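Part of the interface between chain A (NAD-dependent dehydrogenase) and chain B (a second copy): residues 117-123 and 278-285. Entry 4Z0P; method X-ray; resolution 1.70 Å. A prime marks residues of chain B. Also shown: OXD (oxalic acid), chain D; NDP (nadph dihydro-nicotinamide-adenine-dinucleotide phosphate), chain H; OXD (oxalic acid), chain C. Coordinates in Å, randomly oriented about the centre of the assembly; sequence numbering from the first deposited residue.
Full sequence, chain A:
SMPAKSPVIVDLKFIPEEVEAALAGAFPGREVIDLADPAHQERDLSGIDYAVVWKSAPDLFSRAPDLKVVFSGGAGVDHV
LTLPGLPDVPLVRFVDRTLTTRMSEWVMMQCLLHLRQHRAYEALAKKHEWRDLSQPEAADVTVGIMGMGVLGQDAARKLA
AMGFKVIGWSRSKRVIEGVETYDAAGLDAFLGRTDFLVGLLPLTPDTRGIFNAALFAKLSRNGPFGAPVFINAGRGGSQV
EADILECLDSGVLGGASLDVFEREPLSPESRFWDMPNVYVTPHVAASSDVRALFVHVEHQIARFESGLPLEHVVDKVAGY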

ATOM      1  N   GLN A 117       6.680   6.397   6.316  1.00 18.47           N
ATOM      2  CA  GLN A 117       7.347   7.708   6.401  1.00 18.87           C
ATOM      3  C   GLN A 117       7.747   8.188   5.013  1.00 20.47           C
ATOM      4  O   GLN A 117       8.826   8.737   4.785  1.00 20.29           O
ATOM      5  CB  GLN A 117       8.562   7.632   7.329  1.00 19.81           C
ATOM      6  CG  GLN A 117       8.192   7.095   8.689  1.00 19.78           C
ATOM      7  CD  GLN A 117       9.362   7.014   9.627  1.00 23.43           C
ATOM      8  OE1 GLN A 117       9.705   7.991  10.297  1.00 22.90           O
ATOM      9  NE2 GLN A 117       9.982   5.848   9.687  1.00 20.46           N
ATOM     10  N   HIS A 118       6.820   8.011   4.079  1.00 18.71           N
ATOM     11  CA  HIS A 118       7.107   8.313   2.679  1.00 17.37           C
ATOM     12  C   HIS A 118       7.494   9.759   2.468  1.00 19.20           C
ATOM     13  O   HIS A 118       8.466  10.034   1.753  1.00 19.56           O
ATOM     14  CB  HIS A 118       5.922   7.942   1.799  1.00 20.14           C
ATOM     15  CG  HIS A 118       6.146   8.256   0.363  1.00 20.04           C
ATOM     16  ND1 HIS A 118       7.035   7.542  -0.413  1.00 20.97           N
ATOM     17  CD2 HIS A 118       5.615   9.204  -0.442  1.00 21.19           C
ATOM     18  CE1 HIS A 118       7.014   8.023  -1.644  1.00 22.38           C
ATOM     19  NE2 HIS A 118       6.160   9.030  -1.689  1.00 21.70           N
ATOM     20  N   ARG A 119       6.773  10.692   3.098  1.00 20.00           N
ATOM     21  CA  ARG A 119       7.127  12.107   2.920  1.00 21.23           C
ATOM     22  C   ARG A 119       8.517  12.463   3.477  1.00 19.70           C
ATOM     23  O   ARG A 119       9.254  13.218   2.841  1.00 20.74           O
ATOM     24  CB  ARG A 119       6.026  13.055   3.398  1.00 28.45           C
ATOM     25  CG  ARG A 119       4.891  13.184   2.359  1.00 25.57           C
ATOM     26  CD  ARG A 119       5.222  14.131   1.188  1.00 25.35           C
ATOM     27  NE  ARG A 119       4.162  14.250   0.166  1.00 27.03           N
ATOM     28  CZ  ARG A 119       3.028  14.942   0.330  1.00 29.00           C
ATOM     29  NH1 ARG A 119       2.786  15.562   1.469  1.00 26.92           N
ATOM     30  NH2 ARG A 119       2.133  15.017  -0.644  1.00 26.58           N
ATOM     31  N   ALA A 120       8.892  11.880   4.604  1.00 20.00           N
ATOM     32  CA  ALA A 120      10.250  12.052   5.138  1.00 21.14           C
ATOM     33  C   ALA A 120      11.320  11.554   4.183  1.00 18.96           C
ATOM     34  O   ALA A 120      12.306  12.241   3.944  1.00 20.70           O
ATOM     35  CB  ALA A 120      10.388  11.391   6.495  1.00 22.03           C
ATOM     36  N   TYR A 121      11.116  10.359   3.620  1.00 19.96           N
ATOM     37  CA  TYR A 121      12.064   9.807   2.669  1.00 19.26           C
ATOM     38  C   TYR A 121      12.091  10.597   1.369  1.00 20.11           C
ATOM     39  O   TYR A 121      13.145  10.759   0.773  1.00 20.51           O
ATOM     40  CB  TYR A 121      11.816   8.316   2.426  1.00 20.17           C
ATOM     41  CG  TYR A 121      12.287   7.441   3.552  1.00 19.53           C
ATOM     42  CD1 TYR A 121      13.632   7.382   3.911  1.00 20.21           C
ATOM     43  CD2 TYR A 121      11.404   6.623   4.237  1.00 18.88           C
ATOM     44  CE1 TYR A 121      14.086   6.540   4.930  1.00 18.45           C
ATOM     45  CE2 TYR A 121      11.843   5.812   5.277  1.00 18.63           C
ATOM     46  CZ  TYR A 121      13.187   5.755   5.596  1.00 19.91           C
ATOM     47  OH  TYR A 121      13.629   4.912   6.595  1.00 20.19           O
ATOM     48  N   GLU A 122      10.941  11.154   0.960  1.00 18.74           N
ATOM     49  CA  GLU A 122      10.934  12.031  -0.221  1.00 21.50           C
ATOM     50  C   GLU A 122      11.669  13.340   0.045  1.00 21.62           C
ATOM     51  O   GLU A 122      12.368  13.840  -0.842  1.00 23.61           O
ATOM     52  CB  GLU A 122       9.518  12.322  -0.702  1.00 22.53           C
ATOM     53  CG  GLU A 122       8.809  11.113  -1.304  1.00 22.79           C
ATOM     54  CD  GLU A 122       9.448  10.669  -2.598  1.00 27.55           C
ATOM     55  OE1 GLU A 122       9.541  11.500  -3.502  1.00 29.71           O
ATOM     56  OE2 GLU A 122       9.906   9.513  -2.695  1.00 27.14           O
ATOM     57  N   ALA A 123      11.538  13.878   1.257  1.00 21.49           N
ATOM     58  CA  ALA A 123      12.257  15.113   1.625  1.00 20.61           C
ATOM     59  C   ALA A 123      13.767  14.861   1.639  1.00 23.79           C
ATOM     60  O   ALA A 123      14.562  15.682   1.172  1.00 23.25           O
ATOM     61  CB  ALA A 123      11.780  15.644   2.970  1.00 24.92           C
TER
ATOM     62  N   VAL B 278      10.730   7.717 -10.333  1.00 20.36           N
ATOM     63  CA  VAL B 278      11.542   6.835  -9.504  1.00 20.65           C
ATOM     64  C   VAL B 278      11.367   7.163  -8.048  1.00 19.20           C
ATOM     65  O   VAL B 278      11.500   8.324  -7.646  1.00 20.20           O
ATOM     66  CB  VAL B 278      13.053   6.907  -9.830  1.00 22.22           C
ATOM     67  CG1 VAL B 278      13.815   5.917  -8.963  1.00 22.13           C
ATOM     68  CG2 VAL B 278      13.289   6.572 -11.300  1.00 25.42           C
ATOM     69  N   TYR B 279      11.068   6.135  -7.254  1.00 19.50           N
ATOM     70  CA  TYR B 279      11.037   6.244  -5.804  1.00 18.20           C
ATOM     71  C   TYR B 279      12.299   5.670  -5.208  1.00 19.20           C
ATOM     72  O   TYR B 279      12.595   4.498  -5.416  1.00 19.77           O
ATOM     73  CB  TYR B 279       9.881   5.469  -5.211  1.00 18.54           C
ATOM     74  CG  TYR B 279       8.528   5.974  -5.617  1.00 20.26           C
ATOM     75  CD1 TYR B 279       8.019   7.138  -5.075  1.00 20.61           C
ATOM     76  CD2 TYR B 279       7.793   5.337  -6.588  1.00 20.03           C
ATOM     77  CE1 TYR B 279       6.766   7.601  -5.420  1.00 20.90           C
ATOM     78  CE2 TYR B 279       6.537   5.799  -6.984  1.00 21.03           C
ATOM     79  CZ  TYR B 279       6.023   6.942  -6.400  1.00 20.44           C
ATOM     80  OH  TYR B 279       4.785   7.378  -6.756  1.00 22.83           O
ATOM     81  N   VAL B 280      13.053   6.483  -4.486  1.00 18.25           N
ATOM     82  CA  VAL B 280      14.303   6.021  -3.855  1.00 17.98           C
ATOM     83  C   VAL B 280      14.097   5.889  -2.347  1.00 18.85           C
ATOM     84  O   VAL B 280      13.660   6.837  -1.694  1.00 19.31           O
ATOM     85  CB  VAL B 280      15.462   7.031  -4.097  1.00 20.63           C
ATOM     86  CG1 VAL B 280      16.706   6.703  -3.281  1.00 23.93           C
ATOM     87  CG2 VAL B 280      15.779   7.116  -5.578  1.00 22.88           C
ATOM     88  N   THR B 281      14.459   4.731  -1.806  1.00 18.96           N
ATOM     89  CA  THR B 281      14.561   4.533  -0.376  1.00 18.96           C
ATOM     90  C   THR B 281      15.936   3.988  -0.038  1.00 20.12           C
ATOM     91  O   THR B 281      16.544   3.283  -0.858  1.00 19.39           O
ATOM     92  CB  THR B 281      13.417   3.656   0.200  1.00 18.47           C
ATOM     93  OG1 THR B 281      13.266   2.440  -0.567  1.00 18.73           O
ATOM     94  CG2 THR B 281      12.108   4.436   0.259  1.00 19.71           C
ATOM     95  N   PRO B 282      16.452   4.336   1.160  1.00 18.17           N
ATOM     96  CA  PRO B 282      17.878   4.056   1.450  1.00 17.02           C
ATOM     97  C   PRO B 282      18.121   2.681   2.075  1.00 20.76           C
ATOM     98  O   PRO B 282      18.595   2.565   3.217  1.00 19.54           O
ATOM     99  CB  PRO B 282      18.237   5.199   2.385  1.00 19.86           C
ATOM    100  CG  PRO B 282      16.949   5.449   3.146  1.00 21.57           C
ATOM    101  CD  PRO B 282      15.903   5.352   2.082  1.00 18.39           C
ATOM    102  N   HIS B 283      17.780   1.642   1.328  1.00 18.42           N
ATOM    103  CA  HIS B 283      17.945   0.256   1.772  1.00 17.99           C
ATOM    104  C   HIS B 283      17.258   0.019   3.118  1.00 20.68           C
ATOM    105  O   HIS B 283      17.868  -0.396   4.115  1.00 20.03           O
ATOM    106  CB  HIS B 283      19.407  -0.132   1.767  1.00 19.61           C
ATOM    107  CG  HIS B 283      19.639  -1.607   1.805  1.00 19.77           C
ATOM    108  ND1 HIS B 283      20.758  -2.178   1.249  1.00 24.73           N
ATOM    109  CD2 HIS B 283      18.919  -2.626   2.331  1.00 23.90           C
ATOM    110  CE1 HIS B 283      20.725  -3.483   1.433  1.00 24.47           C
ATOM    111  NE2 HIS B 283      19.620  -3.780   2.082  1.00 21.97           N
ATOM    112  N   VAL B 284      15.968   0.328   3.120  1.00 18.59           N
ATOM    113  CA  VAL B 284      15.088   0.217   4.276  1.00 18.75           C
ATOM    114  C   VAL B 284      13.816  -0.607   3.994  1.00 19.14           C
ATOM    115  O   VAL B 284      12.824  -0.528   4.739  1.00 20.43           O
ATOM    116  CB  VAL B 284      14.701   1.620   4.819  1.00 20.41           C
ATOM    117  CG1 VAL B 284      15.889   2.280   5.499  1.00 19.82           C
ATOM    118  CG2 VAL B 284      14.115   2.529   3.730  1.00 21.23           C
ATOM    119  N   ALA B 285      13.802  -1.423   2.932  1.00 18.63           N
ATOM    120  CA  ALA B 285      12.558  -2.115   2.598  1.00 18.80           C
ATOM    121  C   ALA B 285      12.132  -3.035   3.751  1.00 20.34           C
ATOM    122  O   ALA B 285      10.956  -3.082   4.092  1.00 19.73           O
ATOM    123  CB  ALA B 285      12.685  -2.899   1.300  1.00 18.69           C
TER
HETATM  124  C1  OXD D 403       5.851  11.816  -3.889  0.50 27.05           C
HETATM  125  C2  OXD D 403       5.390  12.370  -2.627  0.50 33.11           C
HETATM  126  O3  OXD D 403       6.091  12.585  -4.838  0.50 31.40           O
HETATM  127  O4  OXD D 403       4.459  11.801  -2.029  0.50 21.42           O
HETATM  128  O5  OXD D 403       5.987  10.580  -3.980  0.50 23.89           O
HETATM  129  O6  OXD D 403       5.930  13.396  -2.175  0.50 31.53           O
HETATM  130  PA  NDP H 407      15.380 -16.947   0.043  1.00 22.22           P
HETATM  131  O1A NDP H 407      16.695 -17.711   0.049  1.00 23.33           O
HETATM  132  O2A NDP H 407      14.275 -17.471   0.899  1.00 20.98           O
HETATM  133  O5B NDP H 407      14.891 -16.920  -1.463  1.00 22.21           O
HETATM  134  C5B NDP H 407      15.738 -16.677  -2.566  1.00 22.18           C
HETATM  135  C4B NDP H 407      14.967 -16.979  -3.822  1.00 20.95           C
HETATM  136  O4B NDP H 407      15.778 -16.568  -4.919  1.00 22.00           O
HETATM  137  C3B NDP H 407      14.668 -18.463  -4.032  1.00 26.81           C
HETATM  138  O3B NDP H 407      13.382 -18.562  -4.633  1.00 25.11           O
HETATM  139  C2B NDP H 407      15.747 -18.894  -5.002  1.00 21.31           C
HETATM  140  O2B NDP H 407      15.405 -19.987  -5.832  1.00 25.18           O
HETATM  141  C1B NDP H 407      15.858 -17.645  -5.836  1.00 22.35           C
HETATM  142  N9A NDP H 407      17.134 -17.641  -6.572  1.00 22.60           N
HETATM  143  C8A NDP H 407      18.398 -17.540  -6.115  1.00 23.91           C
HETATM  144  N7A NDP H 407      19.307 -17.572  -7.063  1.00 24.20           N
HETATM  145  C5A NDP H 407      18.579 -17.704  -8.211  1.00 21.99           C
HETATM  146  C6A NDP H 407      18.939 -17.822  -9.568  1.00 27.11           C
HETATM  147  N6A NDP H 407      20.225 -17.789  -9.988  1.00 25.74           N
HETATM  148  N1A NDP H 407      17.947 -17.949 -10.493  1.00 26.72           N
HETATM  149  C2A NDP H 407      16.673 -17.980 -10.074  1.00 29.50           C
HETATM  150  N3A NDP H 407      16.216 -17.888  -8.821  1.00 22.91           N
HETATM  151  C4A NDP H 407      17.230 -17.740  -7.929  1.00 21.86           C
HETATM  152  O3  NDP H 407      15.802 -15.428   0.393  1.00 20.43           O
HETATM  153  PN  NDP H 407      14.768 -14.368   1.058  1.00 21.03           P
HETATM  154  O1N NDP H 407      13.469 -14.384   0.325  1.00 21.42           O
HETATM  155  O2N NDP H 407      14.763 -14.512   2.539  1.00 19.75           O
HETATM  156  O5D NDP H 407      15.604 -13.044   0.774  1.00 20.48           O
HETATM  157  C5D NDP H 407      15.842 -12.652  -0.563  1.00 19.33           C
HETATM  158  C4D NDP H 407      16.841 -11.505  -0.617  1.00 20.88           C
HETATM  159  O4D NDP H 407      16.215 -10.278  -0.236  1.00 20.78           O
HETATM  160  C3D NDP H 407      18.027 -11.585   0.334  1.00 21.22           C
HETATM  161  O3D NDP H 407      19.042 -12.467  -0.187  1.00 21.88           O
HETATM  162  C2D NDP H 407      18.525 -10.160   0.464  1.00 19.17           C
HETATM  163  O2D NDP H 407      19.529  -9.882  -0.528  1.00 21.64           O
HETATM  164  C1D NDP H 407      17.239  -9.364   0.119  1.00 19.03           C
HETATM  165  N1N NDP H 407      16.772  -8.532   1.231  1.00 18.19           N
HETATM  166  C2N NDP H 407      16.731  -7.148   1.118  1.00 19.14           C
HETATM  167  C3N NDP H 407      16.281  -6.356   2.132  1.00 19.34           C
HETATM  168  C7N NDP H 407      16.079  -4.877   1.989  1.00 19.89           C
HETATM  169  O7N NDP H 407      15.935  -4.207   3.031  1.00 21.15           O
HETATM  170  N7N NDP H 407      16.079  -4.322   0.797  1.00 18.97           N
HETATM  171  C4N NDP H 407      15.882  -6.982   3.416  1.00 21.07           C
HETATM  172  C5N NDP H 407      15.977  -8.463   3.455  1.00 19.76           C
HETATM  173  C6N NDP H 407      16.373  -9.171   2.414  1.00 19.04           C
HETATM  174  P2B NDP H 407      15.345 -21.488  -5.252  1.00 37.25           P
HETATM  175  O1X NDP H 407      14.100 -21.498  -4.402  1.00 63.70           O
HETATM  176  O2X NDP H 407      15.209 -22.304  -6.524  1.00 36.38           O
HETATM  177  O3X NDP H 407      16.603 -21.713  -4.499  1.00 31.15           O
HETATM  178  C1  OXD C 402      18.968  -7.912   4.673  1.00 25.54           C
HETATM  179  C2  OXD C 402      19.109  -6.506   4.308  1.00 28.56           C
HETATM  180  O3  OXD C 402      18.272  -8.242   5.665  1.00 22.03           O
HETATM  181  O4  OXD C 402      19.050  -5.635   5.189  1.00 31.04           O
HETATM  182  O5  OXD C 402      19.573  -8.755   3.977  1.00 24.23           O
HETATM  183  O6  OXD C 402      19.293  -6.198   3.122  1.00 23.57           O
HETATM  184  O   HOH W   1      14.936   8.543   0.318  1.00 20.13           O
HETATM  185  O   HOH W   2      12.183   9.163  -4.275  1.00 21.60           O
HETATM  186  O   HOH W   3      11.056   7.675  -0.939  1.00 22.85           O

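Two protein surfaces can meet through packing and water without a direct hydrogen bond, and the contact between helical residues 118–123 of one dehydrogenase subunit and residues 278′–285′ of its twin illustrates the point: none joins the two stretches. Apolar packing centres on Tyr121, whose CA-to-CB bond points toward the partner and which has the largest covered area. Its CE1 lies 3.5 Å from CG of Pro282′ and its CZ 3.8 Å from CG2 of Val284′, so one ring engages two aliphatic side chains, while its hydroxyl is satisfied elsewhere in the structure.

Polar complementarity is supplied by water. One molecule donates to both Tyr121 O and Val280′ O, at 2.9 Å each, joining two carbonyls that, both being acceptors, could not pair directly. Glu122 OE2 accepts from two more waters: one accepts in turn from Val280′ N, the other donates to Val280′ O, all four distances from water oxygen to these atoms being 2.8 Å. Both backbone polar groups of Val280′ are thus served by the bridges.

The aromatic contact is oblique. The rings of His118 and Tyr279′ meet with planes at 60°, with CE1 of His118 3.7 Å from CD1 of Tyr279′. The same histidine donates from NE2 to O5 of a bound oxalic acid (2.8 Å), and that O5 lies 3.4 Å from CE1 of Tyr279′, so the ligand touches both subunits.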